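6-phosphogluconolactonase (Trypanosoma cruzi, PDB 6VYE) probably catalyses the hydrolysis of 6-phosphogluconolactone to 6-phosphogluconate, the second step of the oxidative pentose phosphate pathway. Local coordinates at residues S25-V33 and M58-H67; F11-P21 and V257-A266. One frame throughout, in Å; residues are numbered along the deposited sequence.

How the interactions relate
From the N terminus the chain first runs through strand 14-18, the edge strand of the main sheet. Its partner in interaction 2, strand 256-262, comes only near the C terminus, so that contact closes a loop of 235 residues holding most of the fold. Helix 24-38 follows strand 14-18 directly and meets helix 54-66 in interaction 1, a far shorter loop through strand 46-50. Interaction 1 is thus nested inside interaction 2. Their centres lie about 17 Å apart, yet they touch: V27 packs on I16 and C18, and A28 on I260, which seats helix 24-38 on the strand pair while S25, C29 and V33 on the adjoining flank meet helix 54-66, with A28 touching both.

Interaction 1. Residues S25-V33 and M58-H67; sequences SGVACKKIV and MLYSLLHEEH
L59 is the knob of this helix pair: its side chain sits among S25, A28, C29 and I32 of the facing helix. With CG anti to the backbone N (chi1 162°), the leucine fork swings toward helix 25-33 and its two methyls divide the work. CD1 presses on the backbone of C29, 3.3 Å from C29 N, a tight fit. CD2 lies against A28 CB and meets I32 CD1 tip to tip at 3.8 Å. Branched, flexible leucine suits such a hole, and small A28 lets it come close.

Where the axes converge, S25 faces L59 with its CB only 3.6 Å from L59 N, while S25 OG lies beside M58 CB. A compact side chain fits here, because the two CA atoms are 4.5 Å apart. Beside it, L62 turns CD2 onto the bare backbone of G26, with L62 CD2 to G26 CA at 3.6 Å.

Farther along, C29 sends its sulfur between L63 and H67. C29 SG touches L63 CD2 at 3.6 Å and approaches the H67 ring obliquely. V33 CG2 stands squarely over one face of that imidazole, 3.7 Å from its centroid and 6° off the ring normal, a clear CH-pi contact. H67 and V33 thus bridge the helices where their backbones have moved apart.

The axes approach to 8.8 Å and cross at -57°, with apolar packing doing the joining. I32 and L59 also reach L165 of strand 163-167 beneath. Two helices packed against each other on one face of a largely parallel sheet are characteristic of the Rossmann-like alpha/beta fold of the glucosamine-6-phosphate isomerase/6-phosphogluconolactonase family.

Interaction 2. Residues F11-P21 and V257-A266; sequences FKPKIIVCGSP and VTFILDKEIA
K14 and V257 begin a ladder of five backbone hydrogen bonds that joins strands 14-18 and 257-262 in parallel. K14 N donates to V257 O, and K14 O then accepts from F259 N. I16 repeats the pattern, its N bonding to F259 O and its O taking L261 N at 2.7 Å with an N-H...O angle of 170°. K14 and I16 thus each use both N and O, and C18 N adds the fifth bond, to L261 O. CA-H...O contacts such as I15 CA to F259 O at 3.4 Å fill in between.

Apolar side chains pack on both faces. On one, I15 CG2 meets L261 CD1 at 3.7 Å, and V17 CG2 rests on A266 CB. On the other, I16 CD1 crosses to T258 CG2 and C18 SG lies 3.9 Å from I260 CG2; V27 of helix 24-38 covers I16, C18 and I260. Beta-branched residues suit these extended positions, whereas exposed K14 leads its amine away.

In an aromatic pair at the N-terminal end, F11 turns its ring edge toward the F259 face, an offset edge-to-face stack with centroids 5.7 Å apart and planes at 67°. P13 meets both rings, its CD over the F11 face and its CB above the F259 face toward the rim, with P13 CB also 3.7 Å from V257 CG1.

At the other end D262, with CG between backbone N and carbonyl carbon (chi1 79°), brings its carboxylate back over the turn: D262 OD1 accepts I265 N at 3.0 Å from above the carboxylate plane, an Asx motif, and also takes G226 N. P21 CG makes van der Waals contact with D262 OD2. Here the first and last strands of the main sheet lie side by side, a parallel edge pairing within the Rossmann-like alpha/beta/alpha fold.

Interaction 1. Residues S25-V33 and M58-H67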
# COMPACT_ATOMS: atom_id res chain seq x y z
N SER A 25 -2.40 -12.65 -7.62
CA SER A 25 -2.35 -12.91 -6.15
C SER A 25 -1.29 -13.96 -5.86
O SER A 25 -0.57 -13.78 -4.87
CB SER A 25 -3.69 -13.26 -5.52
OG SER A 25 -4.46 -14.13 -6.33
N GLY A 26 -1.19 -14.99 -6.70
CA GLY A 26 -0.21 -16.09 -6.59
C GLY A 26 1.21 -15.56 -6.67
O GLY A 26 2.04 -15.97 -5.83
N VAL A 27 1.51 -14.70 -7.63
CA VAL A 27 2.86 -14.07 -7.78
C VAL A 27 3.14 -13.12 -6.60
O VAL A 27 4.28 -13.09 -6.15
CB VAL A 27 3.00 -13.34 -9.13
CG1 VAL A 27 4.33 -12.62 -9.23
CG2 VAL A 27 2.83 -14.32 -10.29
N ALA A 28 2.15 -12.39 -6.10
CA ALA A 28 2.33 -11.41 -5.01
C ALA A 28 2.65 -12.17 -3.72
O ALA A 28 3.60 -11.80 -3.01
CB ALA A 28 1.09 -10.57 -4.86
N CYS A 29 1.89 -13.22 -3.46
CA CYS A 29 2.10 -14.15 -2.34
C CYS A 29 3.53 -14.73 -2.38
O CYS A 29 4.22 -14.69 -1.32
CB CYS A 29 1.06 -15.25 -2.41
SG CYS A 29 1.16 -16.35 -0.98
N LYS A 30 4.00 -15.16 -3.54
CA LYS A 30 5.35 -15.77 -3.70
C LYS A 30 6.41 -14.72 -3.34
O LYS A 30 7.35 -15.02 -2.57
CB LYS A 30 5.57 -16.28 -5.13
CG LYS A 30 6.90 -16.97 -5.39
CD LYS A 30 7.01 -17.65 -6.74
CE LYS A 30 8.30 -18.43 -6.92
NZ LYS A 30 8.44 -18.98 -8.30
N LYS A 31 6.25 -13.51 -3.88
CA LYS A 31 7.17 -12.38 -3.62
C LYS A 31 7.21 -12.11 -2.10
O LYS A 31 8.31 -12.01 -1.58
CB LYS A 31 6.74 -11.14 -4.41
CG LYS A 31 7.73 -9.97 -4.33
CD LYS A 31 9.16 -10.42 -4.56
CE LYS A 31 10.00 -9.43 -5.32
NZ LYS A 31 11.35 -9.98 -5.56
N ILE A 32 6.04 -11.93 -1.46
CA ILE A 32 6.00 -11.64 0.01
C ILE A 32 6.72 -12.74 0.80
O ILE A 32 7.58 -12.41 1.63
CB ILE A 32 4.56 -11.39 0.51
CG1 ILE A 32 3.98 -10.09 -0.04
CG2 ILE A 32 4.50 -11.42 2.03
CD1 ILE A 32 2.47 -10.08 -0.09
N VAL A 33 6.44 -13.99 0.51
CA VAL A 33 7.06 -15.16 1.21
C VAL A 33 8.56 -15.16 0.96
O VAL A 33 9.28 -15.34 1.92
CB VAL A 33 6.38 -16.49 0.84
CG1 VAL A 33 7.14 -17.71 1.36
CG2 VAL A 33 4.95 -16.51 1.35
N MET A 58 -7.76 -11.45 -2.34
CA MET A 58 -7.43 -12.82 -2.79
C MET A 58 -6.02 -13.19 -2.33
O MET A 58 -5.84 -14.35 -1.99
CB MET A 58 -7.54 -12.94 -4.31
CG MET A 58 -8.98 -12.95 -4.74
SD MET A 58 -9.06 -12.66 -6.49
CE MET A 58 -8.40 -14.24 -7.04
N LEU A 59 -5.06 -12.25 -2.39
CA LEU A 59 -3.69 -12.46 -1.88
C LEU A 59 -3.78 -12.83 -0.39
O LEU A 59 -3.15 -13.78 -0.00
CB LEU A 59 -2.87 -11.20 -2.17
CG LEU A 59 -1.57 -11.00 -1.39
CD1 LEU A 59 -0.64 -12.17 -1.57
CD2 LEU A 59 -0.88 -9.72 -1.78
N TYR A 60 -4.61 -12.15 0.39
CA TYR A 60 -4.69 -12.36 1.86
C TYR A 60 -5.36 -13.69 2.17
O TYR A 60 -4.92 -14.34 3.17
CB TYR A 60 -5.38 -11.20 2.58
CG TYR A 60 -4.84 -9.84 2.27
CD1 TYR A 60 -3.56 -9.65 1.81
CD2 TYR A 60 -5.65 -8.72 2.45
CE1 TYR A 60 -3.07 -8.38 1.54
CE2 TYR A 60 -5.20 -7.45 2.13
CZ TYR A 60 -3.91 -7.28 1.68
OH TYR A 60 -3.50 -6.01 1.39
N SER A 61 -6.33 -14.12 1.35
CA SER A 61 -6.99 -15.44 1.48
C SER A 61 -5.99 -16.53 1.10
O SER A 61 -5.99 -17.58 1.74
CB SER A 61 -8.22 -15.56 0.62
OG SER A 61 -9.02 -14.41 0.83
N LEU A 62 -5.20 -16.29 0.07
CA LEU A 62 -4.12 -17.21 -0.33
C LEU A 62 -3.11 -17.37 0.82
O LEU A 62 -2.83 -18.53 1.15
CB LEU A 62 -3.50 -16.68 -1.62
CG LEU A 62 -2.44 -17.55 -2.28
CD1 LEU A 62 -2.89 -19.01 -2.41
CD2 LEU A 62 -2.10 -16.98 -3.64
N LEU A 63 -2.64 -16.28 1.45
CA LEU A 63 -1.70 -16.32 2.61
C LEU A 63 -2.31 -17.16 3.74
O LEU A 63 -1.57 -17.94 4.38
CB LEU A 63 -1.36 -14.90 3.09
CG LEU A 63 -0.44 -14.09 2.18
CD1 LEU A 63 -0.44 -12.61 2.52
CD2 LEU A 63 0.97 -14.63 2.22
N HIS A 64 -3.62 -16.98 3.97
CA HIS A 64 -4.37 -17.65 5.06
C HIS A 64 -4.45 -19.15 4.80
O HIS A 64 -4.26 -19.91 5.75
CB HIS A 64 -5.78 -17.07 5.21
CG HIS A 64 -6.52 -17.65 6.37
ND1 HIS A 64 -7.43 -18.68 6.23
CD2 HIS A 64 -6.45 -17.38 7.69
CE1 HIS A 64 -7.91 -19.00 7.42
NE2 HIS A 64 -7.32 -18.23 8.33
N GLU A 65 -4.72 -19.56 3.56
CA GLU A 65 -4.89 -20.99 3.19
C GLU A 65 -3.52 -21.67 3.12
O GLU A 65 -3.45 -22.85 3.48
CB GLU A 65 -5.62 -21.18 1.85
CG GLU A 65 -6.88 -20.33 1.61
CD GLU A 65 -7.89 -20.11 2.73
OE1 GLU A 65 -8.70 -19.12 2.60
OE2 GLU A 65 -7.89 -20.90 3.73
N GLU A 66 -2.46 -21.00 2.66
CA GLU A 66 -1.19 -21.70 2.34
C GLU A 66 -0.04 -21.33 3.28
O GLU A 66 0.95 -22.05 3.26
CB GLU A 66 -0.80 -21.43 0.89
CG GLU A 66 -1.72 -22.19 -0.05
CD GLU A 66 -1.43 -22.00 -1.51
OE1 GLU A 66 -2.23 -22.52 -2.33
OE2 GLU A 66 -0.41 -21.35 -1.82
N HIS A 67 -0.13 -20.24 4.04
CA HIS A 67 1.03 -19.73 4.82
C HIS A 67 0.63 -19.38 6.26
O HIS A 67 1.34 -18.59 6.90
CB HIS A 67 1.73 -18.62 4.06
CG HIS A 67 2.30 -19.09 2.77
ND1 HIS A 67 3.41 -19.90 2.69
CD2 HIS A 67 1.92 -18.87 1.49
CE1 HIS A 67 3.69 -20.16 1.43
NE2 HIS A 67 2.81 -19.52 0.68

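Interaction 2. Residues F11-P21 and V257-A266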
# COMPACT_ATOMS: atom_id res chain seq x y z
N PHE A 11 14.00 4.19 -14.85
CA PHE A 11 13.26 3.53 -13.75
C PHE A 11 13.14 2.08 -14.17
O PHE A 11 12.45 1.83 -15.15
CB PHE A 11 11.91 4.22 -13.54
CG PHE A 11 10.99 3.55 -12.56
CD1 PHE A 11 11.44 3.23 -11.29
CD2 PHE A 11 9.68 3.27 -12.90
CE1 PHE A 11 10.58 2.67 -10.36
CE2 PHE A 11 8.84 2.66 -11.98
CZ PHE A 11 9.28 2.39 -10.70
N LYS A 12 13.83 1.18 -13.48
CA LYS A 12 13.93 -0.26 -13.83
C LYS A 12 13.38 -1.09 -12.68
O LYS A 12 14.08 -1.85 -12.04
CB LYS A 12 15.38 -0.60 -14.21
CG LYS A 12 15.96 0.28 -15.32
CD LYS A 12 15.61 -0.15 -16.73
CE LYS A 12 15.53 0.98 -17.74
NZ LYS A 12 16.31 0.68 -18.97
N PRO A 13 12.06 -1.02 -12.37
CA PRO A 13 11.48 -2.00 -11.46
C PRO A 13 11.53 -3.40 -12.09
O PRO A 13 11.68 -3.52 -13.30
CB PRO A 13 10.04 -1.53 -11.32
CG PRO A 13 9.76 -0.86 -12.64
CD PRO A 13 11.05 -0.12 -12.95
N LYS A 14 11.45 -4.41 -11.24
CA LYS A 14 11.23 -5.82 -11.64
C LYS A 14 9.80 -5.89 -12.15
O LYS A 14 8.88 -5.48 -11.39
CB LYS A 14 11.53 -6.70 -10.42
CG LYS A 14 11.22 -8.18 -10.57
CD LYS A 14 12.20 -8.89 -11.48
CE LYS A 14 11.88 -10.35 -11.67
NZ LYS A 14 12.39 -10.83 -12.98
N ILE A 15 9.60 -6.26 -13.40
CA ILE A 15 8.22 -6.33 -13.97
C ILE A 15 7.89 -7.81 -14.12
O ILE A 15 8.69 -8.50 -14.68
CB ILE A 15 8.08 -5.48 -15.27
CG1 ILE A 15 8.27 -3.99 -14.95
CG2 ILE A 15 6.74 -5.73 -15.95
CD1 ILE A 15 8.40 -3.08 -16.15
N ILE A 16 6.80 -8.27 -13.51
CA ILE A 16 6.25 -9.63 -13.74
C ILE A 16 4.87 -9.49 -14.40
O ILE A 16 3.95 -8.89 -13.81
CB ILE A 16 6.21 -10.45 -12.44
CG1 ILE A 16 7.55 -10.41 -11.70
CG2 ILE A 16 5.77 -11.87 -12.74
CD1 ILE A 16 7.47 -10.96 -10.28
N VAL A 17 4.75 -10.01 -15.60
CA VAL A 17 3.49 -10.02 -16.40
C VAL A 17 2.87 -11.41 -16.27
O VAL A 17 3.51 -12.35 -16.68
CB VAL A 17 3.79 -9.64 -17.86
CG1 VAL A 17 2.54 -9.62 -18.71
CG2 VAL A 17 4.52 -8.31 -17.94
N CYS A 18 1.67 -11.52 -15.73
CA CYS A 18 0.92 -12.79 -15.59
C CYS A 18 -0.11 -12.93 -16.72
O CYS A 18 -0.79 -11.91 -17.05
CB CYS A 18 0.23 -12.85 -14.23
SG CYS A 18 1.30 -12.26 -12.90
N GLY A 19 -0.27 -14.16 -17.25
CA GLY A 19 -1.16 -14.47 -18.38
C GLY A 19 -2.62 -14.19 -18.06
O GLY A 19 -3.34 -13.56 -18.90
N SER A 20 -3.07 -14.66 -16.89
CA SER A 20 -4.45 -14.48 -16.39
C SER A 20 -4.41 -13.58 -15.17
O SER A 20 -3.75 -13.91 -14.19
CB SER A 20 -5.09 -15.80 -16.07
OG SER A 20 -4.10 -16.75 -15.70
N PRO A 21 -5.11 -12.42 -15.20
CA PRO A 21 -5.28 -11.57 -14.02
C PRO A 21 -5.52 -12.30 -12.68
O PRO A 21 -5.26 -11.70 -11.65
CB PRO A 21 -6.52 -10.74 -14.38
CG PRO A 21 -6.41 -10.59 -15.88
CD PRO A 21 -5.76 -11.86 -16.39
N VAL A 257 11.69 -2.58 -6.01
CA VAL A 257 10.34 -2.32 -6.58
C VAL A 257 9.96 -3.45 -7.52
O VAL A 257 10.72 -3.71 -8.45
CB VAL A 257 10.26 -0.96 -7.30
CG1 VAL A 257 8.89 -0.74 -7.92
CG2 VAL A 257 10.57 0.16 -6.34
N THR A 258 8.80 -4.06 -7.30
CA THR A 258 8.21 -5.11 -8.18
C THR A 258 6.84 -4.64 -8.63
O THR A 258 6.04 -4.34 -7.76
CB THR A 258 8.09 -6.47 -7.48
OG1 THR A 258 9.36 -6.74 -6.89
CG2 THR A 258 7.74 -7.61 -8.42
N PHE A 259 6.63 -4.55 -9.95
CA PHE A 259 5.31 -4.35 -10.60
C PHE A 259 4.82 -5.71 -11.10
O PHE A 259 5.55 -6.42 -11.84
CB PHE A 259 5.40 -3.34 -11.76
CG PHE A 259 5.55 -1.88 -11.40
CD1 PHE A 259 5.38 -0.91 -12.37
CD2 PHE A 259 5.92 -1.48 -10.13
CE1 PHE A 259 5.54 0.43 -12.07
CE2 PHE A 259 6.05 -0.13 -9.82
CZ PHE A 259 5.85 0.82 -10.79
N ILE A 260 3.65 -6.12 -10.62
CA ILE A 260 3.00 -7.41 -11.01
C ILE A 260 1.78 -7.02 -11.84
O ILE A 260 0.88 -6.34 -11.32
CB ILE A 260 2.71 -8.26 -9.75
CG1 ILE A 260 3.96 -8.40 -8.86
CG2 ILE A 260 2.11 -9.62 -10.11
CD1 ILE A 260 3.74 -9.28 -7.63
N LEU A 261 1.80 -7.38 -13.11
CA LEU A 261 0.84 -6.92 -14.15
C LEU A 261 0.13 -8.10 -14.81
O LEU A 261 0.71 -9.22 -14.87
CB LEU A 261 1.65 -6.14 -15.18
CG LEU A 261 2.57 -5.06 -14.63
CD1 LEU A 261 3.30 -4.37 -15.76
CD2 LEU A 261 1.77 -4.03 -13.83
N ASP A 262 -1.05 -7.85 -15.37
CA ASP A 262 -1.71 -8.76 -16.34
C ASP A 262 -1.23 -8.38 -17.74
O ASP A 262 -0.55 -7.33 -17.88
CB ASP A 262 -3.24 -8.76 -16.15
CG ASP A 262 -3.98 -7.57 -16.75
OD1 ASP A 262 -3.38 -6.46 -16.83
OD2 ASP A 262 -5.15 -7.76 -17.13
N LYS A 263 -1.55 -9.20 -18.74
CA LYS A 263 -1.18 -9.02 -20.17
C LYS A 263 -1.78 -7.70 -20.68
O LYS A 263 -1.05 -6.94 -21.30
CB LYS A 263 -1.69 -10.18 -21.03
CG LYS A 263 -1.03 -11.52 -20.77
CD LYS A 263 0.38 -11.61 -21.33
CE LYS A 263 0.93 -13.02 -21.33
NZ LYS A 263 2.21 -13.09 -20.60
N GLU A 264 -3.06 -7.45 -20.40
CA GLU A 264 -3.84 -6.33 -20.97
C GLU A 264 -3.21 -4.99 -20.55
O GLU A 264 -3.13 -4.09 -21.40
CB GLU A 264 -5.30 -6.47 -20.59
CG GLU A 264 -6.01 -7.57 -21.36
CD GLU A 264 -6.24 -7.30 -22.85
OE1 GLU A 264 -6.58 -6.16 -23.22
OE2 GLU A 264 -6.08 -8.23 -23.66
N ILE A 265 -2.78 -4.82 -19.29
CA ILE A 265 -2.18 -3.51 -18.84
C ILE A 265 -0.77 -3.35 -19.41
O ILE A 265 -0.36 -2.20 -19.60
CB ILE A 265 -2.22 -3.32 -17.31
CG1 ILE A 265 -2.10 -1.83 -16.95
CG2 ILE A 265 -1.17 -4.19 -16.62
CD1 ILE A 265 -2.28 -1.53 -15.49
N ALA A 266 -0.09 -4.47 -19.72
CA ALA A 266 1.34 -4.54 -20.10
C ALA A 266 1.55 -4.54 -21.63
O ALA A 266 2.71 -4.75 -22.03
CB ALA A 266 1.94 -5.77 -19.48